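Local atomic coordinates of aminotransferase class I and II (PDB entry 3OP7), a protein that probably catalyses the pyridoxal-phosphate-dependent transfer of amino groups, as other class I and II aminotransferases do. Residues Q74-V79 with I207-D212. Residues are numbered along the deposited sequence; the frame is centred on the assembly and turned at random.
Sequences QLYTGV and IIEVYD. With EDO (1,2-ethanediol), chain K.
Ile-208 and Glu-209 meet Tyr-76, Thr-77 and Val-79 at the protein surface, beside the large mixed sheet of the PLP-dependent fold type I that class I and II aminotransferases share, where a single, weakly bonded helical turn, 207-210, is tied to the loop joining helix 66-73 to strand 84-87. The contact illustrates how a short helix can present an apolar and a polar side chain in succession to a loop that has no regular structure. Ile-207 turns inward from the same turn, onto Ile-190 and Ser-192 of strand 189-193. Next along the turn, Ile-208 supplies the apolar half. Its CG2 branch, set between the backbone N and carbonyl carbon, reaches the Tyr-76 ring obliquely, 3.7 Å from CD2, and also lies 4.0 Å from Val-79 CG2. The ring is tethered at its far end, where Tyr-76 OH hydrogen-bonds Trp-233 NE1. A water 2.8 Å from Thr-77 O and 3.1 Å from Ile-208 O can bridge the two carbonyls, though its protons have other acceptors in reach. Glu-209 provides the polar half: its chain, extended beyond CG, crosses the Tyr-76 side chain at about a right angle, the ring and carboxylate planes 80° apart. Glu-209 OE1 is held by the backbone N of Ser-206 and also accepts a hydrogen bond from O2 of an ethanediol, probably a crystallisation additive. A second water links Glu-209 O to Thr-77 OG1, 3.0 Å from the water. The anti lone pair of Glu-209 OE2 accepts the backbone N-H of Thr-77, N to OE2 2.8 Å, with an N-H...O angle of 158°.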
loop_
_atom_site.group_PDB
_atom_site.type_symbol
_atom_site.label_atom_id
_atom_site.label_comp_id
_atom_site.label_asym_id
_atom_site.label_seq_id
_atom_site.Cartn_x
_atom_site.Cartn_y
_atom_site.Cartn_z
ATOM N N GLN A 74 0.879 -1.856 23.762
ATOM C CA GLN A 74 1.295 -2.646 24.902
ATOM C C GLN A 74 2.620 -3.401 24.662
ATOM O O GLN A 74 3.246 -3.891 25.614
ATOM C CB GLN A 74 0.193 -3.619 25.308
ATOM C CG GLN A 74 -0.985 -2.963 26.020
ATOM C CD GLN A 74 -2.120 -3.942 26.292
ATOM O OE1 GLN A 74 -2.441 -4.806 25.463
ATOM N NE2 GLN A 74 -2.743 -3.802 27.447
ATOM N N LEU A 75 3.048 -3.490 23.409
ATOM C CA LEU A 75 4.361 -4.106 23.085
ATOM C C LEU A 75 5.525 -3.199 23.523
ATOM O O LEU A 75 6.652 -3.654 23.607
ATOM C CB LEU A 75 4.481 -4.414 21.590
ATOM C CG LEU A 75 3.447 -5.371 20.970
ATOM C CD1 LEU A 75 3.536 -5.388 19.463
ATOM C CD2 LEU A 75 3.619 -6.793 21.556
ATOM N N TYR A 76 5.236 -1.938 23.799
ATOM C CA TYR A 76 6.220 -0.937 24.160
ATOM C C TYR A 76 6.020 -0.454 25.563
ATOM O O TYR A 76 4.937 -0.654 26.141
ATOM C CB TYR A 76 6.040 0.291 23.277
ATOM C CG TYR A 76 6.149 0.018 21.807
ATOM C CD1 TYR A 76 5.025 -0.345 21.068
ATOM C CD2 TYR A 76 7.365 0.101 21.151
ATOM C CE1 TYR A 76 5.102 -0.590 19.701
ATOM C CE2 TYR A 76 7.465 -0.159 19.779
ATOM C CZ TYR A 76 6.322 -0.506 19.039
ATOM O OH TYR A 76 6.457 -0.777 17.680
ATOM N N THR A 77 7.027 0.223 26.097
ATOM C CA THR A 77 6.844 1.003 27.308
ATOM C C THR A 77 6.604 2.442 26.900
ATOM O O THR A 77 7.224 2.946 25.954
ATOM C CB THR A 77 8.072 0.929 28.253
ATOM O OG1 THR A 77 9.247 1.344 27.544
ATOM C CG2 THR A 77 8.237 -0.475 28.778
ATOM N N GLY A 78 5.683 3.098 27.589
ATOM C CA GLY A 78 5.451 4.527 27.387
ATOM C C GLY A 78 4.847 4.941 26.052
ATOM O O GLY A 78 5.074 6.067 25.598
ATOM N N VAL A 79 4.066 4.056 25.427
ATOM C CA VAL A 79 3.384 4.375 24.154
ATOM C C VAL A 79 1.871 4.188 24.293
ATOM O O VAL A 79 1.400 3.127 24.685
ATOM C CB VAL A 79 3.897 3.522 22.972
ATOM C CG1 VAL A 79 3.136 3.846 21.668
ATOM C CG2 VAL A 79 5.440 3.700 22.800
ATOM N N ILE A 207 13.292 2.254 19.136
ATOM C CA ILE A 207 13.677 3.665 19.035
ATOM C C ILE A 207 12.756 4.565 19.803
ATOM O O ILE A 207 13.181 5.498 20.461
ATOM C CB ILE A 207 13.859 4.146 17.550
ATOM C CG1 ILE A 207 14.756 5.377 17.491
ATOM C CG2 ILE A 207 12.540 4.397 16.773
ATOM C CD1 ILE A 207 16.188 5.197 18.043
ATOM N N ILE A 208 11.461 4.288 19.738
ATOM C CA ILE A 208 10.521 5.150 20.430
ATOM C C ILE A 208 10.561 5.038 21.967
ATOM O O ILE A 208 10.050 5.921 22.657
ATOM C CB ILE A 208 9.114 4.874 19.910
ATOM C CG1 ILE A 208 8.214 6.086 20.176
ATOM C CG2 ILE A 208 8.620 3.545 20.462
ATOM C CD1 ILE A 208 6.808 5.957 19.612
ATOM N N GLU A 209 11.209 4.003 22.500
ATOM C CA GLU A 209 11.425 3.856 23.945
ATOM C C GLU A 209 12.664 4.618 24.440
ATOM O O GLU A 209 12.862 4.769 25.674
ATOM C CB GLU A 209 11.521 2.359 24.311
ATOM C CG GLU A 209 10.202 1.603 24.088
ATOM C CD GLU A 209 10.308 0.098 24.205
ATOM O OE1 GLU A 209 11.288 -0.538 23.741
ATOM O OE2 GLU A 209 9.336 -0.487 24.723
ATOM N N VAL A 210 13.508 5.060 23.510
ATOM C CA VAL A 210 14.688 5.831 23.868
ATOM C C VAL A 210 14.717 7.254 23.326
ATOM O O VAL A 210 15.634 8.006 23.678
ATOM C CB VAL A 210 15.997 5.095 23.485
ATOM C CG1 VAL A 210 16.192 3.813 24.334
ATOM C CG2 VAL A 210 16.069 4.774 22.023
ATOM N N TYR A 211 13.745 7.622 22.498
ATOM C CA TYR A 211 13.728 8.945 21.839
ATOM C C TYR A 211 12.330 9.379 21.493
ATOM O O TYR A 211 11.613 8.668 20.773
ATOM C CB TYR A 211 14.567 8.866 20.564
ATOM C CG TYR A 211 14.905 10.171 19.855
ATOM C CD1 TYR A 211 15.144 11.356 20.565
ATOM C CD2 TYR A 211 15.089 10.183 18.495
ATOM C CE1 TYR A 211 15.521 12.534 19.913
ATOM C CE2 TYR A 211 15.426 11.344 17.818
ATOM C CZ TYR A 211 15.652 12.524 18.541
ATOM O OH TYR A 211 16.008 13.658 17.895
ATOM N N ASP A 212 11.956 10.581 21.941
ATOM C CA ASP A 212 10.648 11.193 21.614
ATOM C C ASP A 212 10.451 11.361 20.134
ATOM O O ASP A 212 9.318 11.316 19.623
ATOM C CB ASP A 212 10.483 12.602 22.208
ATOM C CG ASP A 212 9.041 13.142 22.049
ATOM O OD1 ASP A 212 8.183 12.649 22.822
ATOM O OD2 ASP A 212 8.756 14.038 21.173
HETATM C C1 EDO K . 11.607 -0.593 27.534
HETATM O O1 EDO K . 12.109 0.703 27.904
HETATM C C2 EDO K . 12.680 -1.373 26.774
HETATM O O2 EDO K . 12.159 -2.262 25.767
HETATM O O HOH W 1 8.227 5.436 25.083
HETATM O O HOH W 2 10.219 4.173 27.488
#